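Local coordinates for protein DNA polymerase III subunit beta (Helicobacter pylori 26695, PDB 4S3I) that tethers DNA polymerases and other proteins to DNA as a ring-shaped sliding factor, making replication processive, at residues A[12-23]-A[46-55]; A[199-209]-A[235-244]. All coordinates share one frame; numbering follows the deposited sequence.

Contact 1 (A[12-23]-A[46-55]); sequences LENALRYLQAFL and LKASDSDIGL
Phe22 lies with one ring face against Leu55 and is the largest element of this contact. Leu55 CB sits over the ring centre, 3.7 Å from the centroid of the Phe22 ring and 8° off its normal, a CH-pi contact. Ile53 meets the same ring differently. Its CG1 comes to the edge, near the ring plane, 3.9 Å from Phe22 CE1, and the two side chains cross at about a right angle. The stem of Phe22 is also packed: its CB is 3.8 Å from Ala48 CB. Ala48 CB also receives Leu23, whose CD2 lies 3.6 Å away from it. Phe22 CG stands anti to its carbonyl carbon (chi1 -59°), which carries the ring along the hairpin toward Gly54.

Leu19 divides its branches between two strands. Its CD1 presses on Leu46 CB at 3.5 Å. Its CD2 meets Leu55 CD2 at 3.7 Å. Both leucines are crossed at about a right angle. Farther up the helix, Leu12 and Leu16 reach Leu46 CD2 with a methyl each, Leu16 CD2 at 3.9 Å from Leu46 CD2. No hydrogen bond joins the two segments, so the fit is apolar.

The turn of the hairpin is braced by Asp50 OD1, which accepts from Asp52 N, an Asx turn, and from Ile53 N, which widens it to an Asx motif. Helix 74-82 packs beside Leu12 and Leu16. The helix axis runs 8° from strand 46-49. This is the helix-on-sheet packing of the N-terminal domain of the DNA polymerase III beta subunit, where helices lie on one side of the antiparallel sheet.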
loop_
_atom_site.group_PDB
_atom_site.type_symbol
_atom_site.label_atom_id
_atom_site.label_comp_id
_atom_site.label_asym_id
_atom_site.label_seq_id
_atom_site.Cartn_x
_atom_site.Cartn_y
_atom_site.Cartn_z
ATOM N N LEU A 12 -15.237 16.635 12.513
ATOM C CA LEU A 12 -14.715 15.814 13.603
ATOM C C LEU A 12 -13.742 14.768 13.049
ATOM O O LEU A 12 -12.611 14.638 13.533
ATOM C CB LEU A 12 -15.866 15.155 14.365
ATOM C CG LEU A 12 -15.503 14.193 15.494
ATOM C CD1 LEU A 12 -14.696 14.909 16.579
ATOM C CD2 LEU A 12 -16.768 13.582 16.087
ATOM N N GLU A 13 -14.169 14.048 12.016
ATOM C CA GLU A 13 -13.339 12.990 11.435
ATOM C C GLU A 13 -11.991 13.539 10.970
ATOM O O GLU A 13 -10.938 12.978 11.287
ATOM C CB GLU A 13 -14.064 12.292 10.279
ATOM C CG GLU A 13 -13.221 11.220 9.566
ATOM C CD GLU A 13 -14.021 10.380 8.568
ATOM O OE1 GLU A 13 -13.447 9.438 7.985
ATOM O OE2 GLU A 13 -15.222 10.657 8.364
ATOM N N ASN A 14 -12.024 14.645 10.233
ATOM C CA ASN A 14 -10.796 15.309 9.811
ATOM C C ASN A 14 -9.885 15.674 10.984
ATOM O O ASN A 14 -8.679 15.410 10.949
ATOM C CB ASN A 14 -11.109 16.556 8.978
ATOM C CG ASN A 14 -11.535 16.215 7.573
ATOM O OD1 ASN A 14 -11.065 15.232 6.997
ATOM N ND2 ASN A 14 -12.435 17.020 7.008
ATOM N N ALA A 15 -10.454 16.277 12.020
ATOM C CA ALA A 15 -9.656 16.622 13.187
ATOM C C ALA A 15 -9.019 15.370 13.805
ATOM O O ALA A 15 -7.838 15.369 14.157
ATOM C CB ALA A 15 -10.486 17.384 14.222
ATOM N N LEU A 16 -9.800 14.301 13.924
ATOM C CA LEU A 16 -9.295 13.058 14.508
ATOM C C LEU A 16 -8.189 12.431 13.660
ATOM O O LEU A 16 -7.234 11.845 14.191
ATOM C CB LEU A 16 -10.426 12.062 14.722
ATOM C CG LEU A 16 -11.441 12.471 15.778
ATOM C CD1 LEU A 16 -12.543 11.432 15.867
ATOM C CD2 LEU A 16 -10.771 12.663 17.136
ATOM N N ARG A 17 -8.311 12.557 12.346
ATOM C CA ARG A 17 -7.284 11.993 11.470
ATOM C C ARG A 17 -5.917 12.627 11.713
ATOM O O ARG A 17 -4.907 11.924 11.822
ATOM C CB ARG A 17 -7.694 12.080 9.995
ATOM C CG ARG A 17 -8.746 11.034 9.619
ATOM C CD ARG A 17 -8.939 10.859 8.104
ATOM N NE ARG A 17 -10.088 9.991 7.839
ATOM C CZ ARG A 17 -10.084 8.665 7.985
ATOM N NH1 ARG A 17 -8.986 8.031 8.386
ATOM N NH2 ARG A 17 -11.182 7.971 7.733
ATOM N N TYR A 18 -5.892 13.948 11.826
ATOM C CA TYR A 18 -4.645 14.651 12.086
ATOM C C TYR A 18 -4.035 14.254 13.409
ATOM O O TYR A 18 -2.815 14.245 13.556
ATOM C CB TYR A 18 -4.886 16.150 12.114
ATOM C CG TYR A 18 -5.088 16.774 10.760
ATOM C CD1 TYR A 18 -4.135 16.632 9.759
ATOM C CD2 TYR A 18 -6.214 17.545 10.497
ATOM C CE1 TYR A 18 -4.308 17.228 8.515
ATOM C CE2 TYR A 18 -6.398 18.144 9.266
ATOM C CZ TYR A 18 -5.444 17.983 8.280
ATOM O OH TYR A 18 -5.635 18.586 7.058
ATOM N N LEU A 19 -4.888 13.946 14.379
ATOM C CA LEU A 19 -4.425 13.705 15.737
ATOM C C LEU A 19 -3.834 12.315 15.946
ATOM O O LEU A 19 -3.143 12.079 16.937
ATOM C CB LEU A 19 -5.566 13.954 16.726
ATOM C CG LEU A 19 -5.856 15.439 16.945
ATOM C CD1 LEU A 19 -7.211 15.609 17.614
ATOM C CD2 LEU A 19 -4.767 16.081 17.814
ATOM N N GLN A 20 -4.097 11.400 15.015
ATOM C CA GLN A 20 -3.682 10.006 15.197
ATOM C C GLN A 20 -2.171 9.886 15.388
ATOM O O GLN A 20 -1.703 9.091 16.201
ATOM C CB GLN A 20 -4.156 9.146 14.027
ATOM C CG GLN A 20 -5.672 9.082 13.906
ATOM C CD GLN A 20 -6.321 8.473 15.135
ATOM O OE1 GLN A 20 -6.048 7.317 15.476
ATOM N NE2 GLN A 20 -7.163 9.250 15.823
ATOM N N ALA A 21 -1.411 10.710 14.670
ATOM C CA ALA A 21 0.046 10.590 14.674
ATOM C C ALA A 21 0.666 10.974 16.003
ATOM O O ALA A 21 1.853 10.734 16.236
ATOM C CB ALA A 21 0.653 11.415 13.552
ATOM N N PHE A 22 -0.131 11.581 16.879
ATOM C CA PHE A 22 0.382 12.080 18.149
ATOM C C PHE A 22 -0.047 11.214 19.321
ATOM O O PHE A 22 0.111 11.607 20.473
ATOM C CB PHE A 22 -0.071 13.522 18.380
ATOM C CG PHE A 22 0.374 14.464 17.303
ATOM C CD1 PHE A 22 1.506 15.255 17.482
ATOM C CD2 PHE A 22 -0.317 14.547 16.103
ATOM C CE1 PHE A 22 1.931 16.125 16.475
ATOM C CE2 PHE A 22 0.108 15.416 15.089
ATOM C CZ PHE A 22 1.232 16.199 15.281
ATOM N N LEU A 23 -0.584 10.039 19.018
ATOM C CA LEU A 23 -1.017 9.101 20.050
ATOM C C LEU A 23 -0.122 7.876 20.045
ATOM O O LEU A 23 0.291 7.406 18.980
ATOM C CB LEU A 23 -2.448 8.648 19.778
ATOM C CG LEU A 23 -3.480 9.759 19.675
ATOM C CD1 LEU A 23 -4.785 9.200 19.160
ATOM C CD2 LEU A 23 -3.668 10.383 21.029
ATOM N N LEU A 46 -9.424 19.708 20.612
ATOM C CA LEU A 46 -8.976 18.333 20.710
ATOM C C LEU A 46 -7.456 18.395 20.729
ATOM O O LEU A 46 -6.847 19.050 19.873
ATOM C CB LEU A 46 -9.486 17.519 19.516
ATOM C CG LEU A 46 -10.987 17.559 19.203
ATOM C CD1 LEU A 46 -11.324 18.699 18.265
ATOM C CD2 LEU A 46 -11.478 16.236 18.582
ATOM N N LYS A 47 -6.829 17.771 21.720
ATOM C CA LYS A 47 -5.370 17.793 21.745
ATOM C C LYS A 47 -4.734 16.471 22.146
ATOM O O LYS A 47 -5.259 15.740 22.987
ATOM C CB LYS A 47 -4.831 18.947 22.595
ATOM C CG LYS A 47 -5.034 18.816 24.079
ATOM C CD LYS A 47 -4.237 19.906 24.792
ATOM C CE LYS A 47 -4.490 19.917 26.297
ATOM N NZ LYS A 47 -5.795 20.544 26.656
ATOM N N ALA A 48 -3.608 16.173 21.506
ATOM C CA ALA A 48 -2.820 14.979 21.793
ATOM C C ALA A 48 -1.360 15.400 21.863
ATOM O O ALA A 48 -0.815 15.931 20.888
ATOM C CB ALA A 48 -3.021 13.951 20.707
ATOM N N SER A 49 -0.727 15.173 23.008
ATOM C CA SER A 49 0.646 15.624 23.207
ATOM C C SER A 49 1.374 14.792 24.252
ATOM O O SER A 49 0.750 14.111 25.073
ATOM C CB SER A 49 0.662 17.095 23.636
ATOM O OG SER A 49 0.229 17.257 24.976
ATOM N N ASP A 50 2.700 14.850 24.213
ATOM C CA ASP A 50 3.518 14.356 25.309
ATOM C C ASP A 50 4.608 15.381 25.571
ATOM O O ASP A 50 4.512 16.516 25.102
ATOM C CB ASP A 50 4.099 12.964 25.012
ATOM C CG ASP A 50 4.853 12.899 23.689
ATOM O OD1 ASP A 50 5.654 13.814 23.394
ATOM O OD2 ASP A 50 4.648 11.917 22.938
ATOM N N SER A 51 5.644 14.989 26.298
ATOM C CA SER A 51 6.757 15.890 26.589
ATOM C C SER A 51 7.492 16.349 25.318
ATOM O O SER A 51 8.075 17.434 25.287
ATOM C CB SER A 51 7.747 15.212 27.544
ATOM O OG SER A 51 8.284 14.035 26.951
ATOM N N ASP A 52 7.453 15.528 24.272
ATOM C CA ASP A 52 8.307 15.737 23.106
ATOM C C ASP A 52 7.627 16.458 21.935
ATOM O O ASP A 52 8.278 17.176 21.172
ATOM C CB ASP A 52 8.845 14.386 22.615
ATOM C CG ASP A 52 9.631 13.637 23.682
ATOM O OD1 ASP A 52 9.393 13.862 24.887
ATOM O OD2 ASP A 52 10.486 12.807 23.301
ATOM N N ILE A 53 6.322 16.256 21.785
ATOM C CA ILE A 53 5.615 16.743 20.606
ATOM C C ILE A 53 4.115 16.754 20.871
ATOM O O ILE A 53 3.632 16.021 21.745
ATOM C CB ILE A 53 5.925 15.846 19.383
ATOM C CG1 ILE A 53 5.446 16.488 18.087
ATOM C CG2 ILE A 53 5.299 14.460 19.547
ATOM C CD1 ILE A 53 5.973 15.789 16.855
ATOM N N GLY A 54 3.371 17.572 20.128
ATOM C CA GLY A 54 1.942 17.654 20.345
ATOM C C GLY A 54 1.195 18.525 19.365
ATOM O O GLY A 54 1.778 19.393 18.700
ATOM N N LEU A 55 -0.104 18.278 19.273
ATOM C CA LEU A 55 -0.985 19.006 18.377
ATOM C C LEU A 55 -2.242 19.387 19.144
ATOM O O LEU A 55 -2.836 18.547 19.833
ATOM C CB LEU A 55 -1.377 18.137 17.186
ATOM C CG LEU A 55 -2.398 18.784 16.247
ATOM C CD1 LEU A 55 -1.810 20.050 15.612
ATOM C CD2 LEU A 55 -2.855 17.789 15.183
#

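Contact 2 (A[199-209]-A[235-244]); sequences CILPKRALLEI and FFTKLIDGNY
Ile200 meets Ile240 and Tyr244 through CB, CG2 and CD1. The nearest partner of its CB is Ile240 O, at 3.8 Å. The CG2 branch faces the same residue, 3.9 Å from Ile240 CB, and the two isoleucines cross at about a right angle. CG1 stands anti to the carbonyl carbon (chi1 -55°) and carries the tip on toward Tyr244. There CD1 is 3.9 Å from Tyr244 CB and comes to the ring edge, near its plane. CD1 also nears Ile240 O.

The two backbones are also joined here. Ile240 N donates to Ile200 O at 2.8 Å in a nearly straight bond, with an N-H...O angle of 166°. A water accepts from Ile200 N and donates to Ile240 O, so a direct bond and a water bridge join the two residues.

Two residues on, Pro202 slides past Thr237 in the opposite direction. Its CD lies 3.3 Å from Lys238 O, the same carbonyl that accepts from Thr237 OG1. Leu201 CD2 touches Leu239 CD2 at 3.5 Å.

In the helix, Ala205 CB points at strand 235-238 and meets Thr237 OG1 as well as the edge of the Phe235 ring. Ile209 CG1 lies over a face of that ring, 4.2 Å from the centroid of Phe235, a CH-pi contact. The carboxylate of Glu208 turns away to a salt bridge with Lys211.

Pro202 holds the N-cap position, where strand 196-202 passes straight into helix 203-212. This strand-to-helix corner, held against a strand of a second sheet, belongs to the central domain of the DNA polymerase III beta subunit.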
loop_
_atom_site.group_PDB
_atom_site.type_symbol
_atom_site.label_atom_id
_atom_site.label_comp_id
_atom_site.label_asym_id
_atom_site.label_seq_id
_atom_site.Cartn_x
_atom_site.Cartn_y
_atom_site.Cartn_z
ATOM N N CYS A 199 17.736 26.461 15.323
ATOM C CA CYS A 199 16.777 25.495 15.844
ATOM C C CYS A 199 16.942 24.190 15.082
ATOM O O CYS A 199 16.927 24.187 13.847
ATOM C CB CYS A 199 15.345 26.008 15.662
ATOM S SG CYS A 199 14.985 27.591 16.473
ATOM N N ILE A 200 17.099 23.081 15.801
ATOM C CA ILE A 200 17.149 21.783 15.138
ATOM C C ILE A 200 15.869 21.000 15.424
ATOM O O ILE A 200 15.641 20.577 16.569
ATOM C CB ILE A 200 18.362 20.931 15.582
ATOM C CG1 ILE A 200 19.674 21.681 15.375
ATOM C CG2 ILE A 200 18.406 19.634 14.791
ATOM C CD1 ILE A 200 20.880 21.019 16.074
ATOM N N LEU A 201 15.050 20.812 14.390
ATOM C CA LEU A 201 13.791 20.082 14.508
ATOM C C LEU A 201 14.002 18.596 14.230
ATOM O O LEU A 201 14.548 18.245 13.187
ATOM C CB LEU A 201 12.768 20.571 13.487
ATOM C CG LEU A 201 12.217 21.983 13.372
ATOM C CD1 LEU A 201 10.738 21.894 13.079
ATOM C CD2 LEU A 201 12.445 22.787 14.605
ATOM N N PRO A 202 13.527 17.721 15.137
ATOM C CA PRO A 202 13.606 16.265 14.900
ATOM C C PRO A 202 12.882 15.856 13.628
ATOM O O PRO A 202 11.905 16.511 13.250
ATOM C CB PRO A 202 12.875 15.665 16.106
ATOM C CG PRO A 202 12.953 16.736 17.183
ATOM C CD PRO A 202 12.899 18.049 16.435
ATOM N N LYS A 203 13.342 14.780 12.987
ATOM C CA LYS A 203 12.746 14.289 11.745
ATOM C C LYS A 203 11.252 14.009 11.888
ATOM O O LYS A 203 10.461 14.352 11.007
ATOM C CB LYS A 203 13.489 13.034 11.265
ATOM C CG LYS A 203 12.919 12.364 9.999
ATOM C CD LYS A 203 13.399 13.020 8.699
ATOM C CE LYS A 203 13.038 12.178 7.457
ATOM N NZ LYS A 203 14.170 11.337 6.938
ATOM N N ARG A 204 10.863 13.412 13.013
ATOM C CA ARG A 204 9.454 13.090 13.227
ATOM C C ARG A 204 8.608 14.349 13.144
ATOM O O ARG A 204 7.563 14.366 12.482
ATOM C CB ARG A 204 9.239 12.425 14.593
ATOM C CG ARG A 204 7.770 12.085 14.850
ATOM C CD ARG A 204 7.487 11.842 16.317
ATOM N NE ARG A 204 6.067 11.590 16.563
ATOM C CZ ARG A 204 5.571 11.218 17.738
ATOM N NH1 ARG A 204 6.386 11.050 18.771
ATOM N NH2 ARG A 204 4.265 11.010 17.880
ATOM N N ALA A 205 9.076 15.405 13.809
ATOM C CA ALA A 205 8.392 16.688 13.784
ATOM C C ALA A 205 8.301 17.193 12.355
ATOM O O ALA A 205 7.247 17.678 11.911
ATOM C CB ALA A 205 9.127 17.705 14.666
ATOM N N LEU A 206 9.416 17.090 11.636
ATOM C CA LEU A 206 9.451 17.498 10.226
ATOM C C LEU A 206 8.323 16.823 9.450
ATOM O O LEU A 206 7.523 17.477 8.766
ATOM C CB LEU A 206 10.819 17.162 9.615
ATOM C CG LEU A 206 11.270 17.882 8.330
ATOM C CD1 LEU A 206 12.677 17.453 7.950
ATOM C CD2 LEU A 206 10.348 17.652 7.151
ATOM N N LEU A 207 8.250 15.507 9.558
ATOM C CA LEU A 207 7.249 14.761 8.807
ATOM C C LEU A 207 5.826 15.121 9.231
ATOM O O LEU A 207 4.941 15.263 8.388
ATOM C CB LEU A 207 7.515 13.268 8.942
ATOM C CG LEU A 207 8.854 12.847 8.328
ATOM C CD1 LEU A 207 9.248 11.431 8.755
ATOM C CD2 LEU A 207 8.789 12.958 6.801
ATOM N N GLU A 208 5.605 15.306 10.533
ATOM C CA GLU A 208 4.294 15.768 10.984
ATOM C C GLU A 208 3.943 17.158 10.444
ATOM O O GLU A 208 2.823 17.383 9.981
ATOM C CB GLU A 208 4.187 15.729 12.522
ATOM C CG GLU A 208 4.371 14.342 13.125
ATOM C CD GLU A 208 3.526 13.265 12.437
ATOM O OE1 GLU A 208 2.448 13.586 11.892
ATOM O OE2 GLU A 208 3.945 12.083 12.450
ATOM N N ILE A 209 4.898 18.086 10.503
ATOM C CA ILE A 209 4.680 19.422 9.952
ATOM C C ILE A 209 4.201 19.363 8.506
ATOM O O ILE A 209 3.311 20.119 8.096
ATOM C CB ILE A 209 5.956 20.283 10.042
ATOM C CG1 ILE A 209 6.158 20.745 11.477
ATOM C CG2 ILE A 209 5.863 21.516 9.130
ATOM C CD1 ILE A 209 7.599 21.034 11.815
ATOM N N PHE A 235 0.841 23.365 16.786
ATOM C CA PHE A 235 1.741 22.231 16.856
ATOM C C PHE A 235 2.965 22.660 17.630
ATOM O O PHE A 235 3.413 23.814 17.505
ATOM C CB PHE A 235 2.152 21.839 15.436
ATOM C CG PHE A 235 3.318 20.886 15.368
ATOM C CD1 PHE A 235 3.098 19.523 15.270
ATOM C CD2 PHE A 235 4.636 21.356 15.368
ATOM C CE1 PHE A 235 4.168 18.630 15.185
ATOM C CE2 PHE A 235 5.711 20.476 15.290
ATOM C CZ PHE A 235 5.475 19.103 15.198
ATOM N N PHE A 236 3.517 21.751 18.428
ATOM C CA PHE A 236 4.831 21.983 19.021
ATOM C C PHE A 236 5.728 20.751 18.936
ATOM O O PHE A 236 5.254 19.614 18.846
ATOM C CB PHE A 236 4.723 22.444 20.471
ATOM C CG PHE A 236 4.587 21.316 21.462
ATOM C CD1 PHE A 236 5.713 20.743 22.051
ATOM C CD2 PHE A 236 3.330 20.835 21.813
ATOM C CE1 PHE A 236 5.589 19.687 22.965
ATOM C CE2 PHE A 236 3.193 19.802 22.733
ATOM C CZ PHE A 236 4.326 19.222 23.304
ATOM N N THR A 237 7.030 20.996 18.973
ATOM C CA THR A 237 8.009 19.931 19.110
ATOM C C THR A 237 9.149 20.391 19.983
ATOM O O THR A 237 9.537 21.566 19.964
ATOM C CB THR A 237 8.573 19.456 17.744
ATOM O OG1 THR A 237 9.566 18.441 17.968
ATOM C CG2 THR A 237 9.211 20.618 16.990
ATOM N N LYS A 238 9.670 19.469 20.779
ATOM C CA LYS A 238 10.902 19.746 21.481
ATOM C C LYS A 238 11.969 19.826 20.400
ATOM O O LYS A 238 11.851 19.173 19.355
ATOM C CB LYS A 238 11.222 18.632 22.475
ATOM C CG LYS A 238 12.358 18.968 23.415
ATOM C CD LYS A 238 12.853 17.744 24.190
ATOM C CE LYS A 238 11.811 17.180 25.152
ATOM N NZ LYS A 238 12.392 16.133 26.060
ATOM N N LEU A 239 12.986 20.647 20.627
ATOM C CA LEU A 239 14.098 20.754 19.692
ATOM C C LEU A 239 15.196 19.772 20.092
ATOM O O LEU A 239 15.271 19.335 21.248
ATOM C CB LEU A 239 14.680 22.172 19.698
ATOM C CG LEU A 239 13.777 23.357 19.356
ATOM C CD1 LEU A 239 14.553 24.684 19.365
ATOM C CD2 LEU A 239 13.093 23.149 18.028
ATOM N N ILE A 240 16.059 19.436 19.138
ATOM C CA ILE A 240 17.274 18.697 19.459
ATOM C C ILE A 240 18.345 19.632 20.012
ATOM O O ILE A 240 18.705 20.623 19.368
ATOM C CB ILE A 240 17.832 17.974 18.232
ATOM C CG1 ILE A 240 16.785 17.006 17.683
ATOM C CG2 ILE A 240 19.118 17.236 18.595
ATOM C CD1 ILE A 240 17.229 16.262 16.438
ATOM N N ASP A 241 18.852 19.312 21.202
ATOM C CA ASP A 241 19.896 20.108 21.843
ATOM C C ASP A 241 21.268 19.836 21.255
ATOM O O ASP A 241 21.593 18.700 20.919
ATOM C CB ASP A 241 19.956 19.811 23.342
ATOM C CG ASP A 241 18.842 20.477 24.111
ATOM O OD1 ASP A 241 18.571 21.670 23.853
ATOM O OD2 ASP A 241 18.240 19.801 24.971
ATOM N N GLY A 242 22.085 20.878 21.164
ATOM C CA GLY A 242 23.455 20.718 20.715
ATOM C C GLY A 242 23.807 21.633 19.561
ATOM O O GLY A 242 23.069 22.570 19.241
ATOM N N ASN A 243 24.940 21.352 18.931
ATOM C CA ASN A 243 25.429 22.173 17.842
ATOM C C ASN A 243 25.489 21.409 16.526
ATOM O O ASN A 243 26.170 20.386 16.408
ATOM C CB ASN A 243 26.797 22.742 18.201
ATOM C CG ASN A 243 26.814 23.356 19.578
ATOM O OD1 ASN A 243 27.481 22.855 20.486
ATOM N ND2 ASN A 243 26.057 24.435 19.752
ATOM N N TYR A 244 24.739 21.901 15.552
ATOM C CA TYR A 244 24.772 21.358 14.212
ATOM C C TYR A 244 26.111 21.769 13.598
ATOM O O TYR A 244 26.554 22.906 13.777
ATOM C CB TYR A 244 23.609 21.939 13.416
ATOM C CG TYR A 244 23.177 21.084 12.263
ATOM C CD1 TYR A 244 23.702 21.284 10.999
ATOM C CD2 TYR A 244 22.244 20.073 12.440
ATOM C CE1 TYR A 244 23.311 20.506 9.939
ATOM C CE2 TYR A 244 21.844 19.285 11.389
ATOM C CZ TYR A 244 22.385 19.508 10.139
ATOM O OH TYR A 244 21.994 18.735 9.086
HETATM O O HOH W 1 18.407 23.117 18.367
#

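Contact 1 closes before contact 2 opens along the chain, and their centres lie about 17 Å apart. They belong to different domains, N-terminal and central. One antiparallel sheet links them: strand 53-60 of the first domain is the neighbour of strand 233-238 of the second. Asp52 O of contact 1 and Lys238 N of contact 2 are 2.7 Å apart, a probable hydrogen bond. A second probable bond joins Ala21 O to Arg204 NH2, from just past helix 9-19 to the first turn of helix 203-212. The sheet crosses the boundary, and a bond bridges the helix layer. This is consistent with the continuous outer sheet and inner helices of the ring that surrounds DNA.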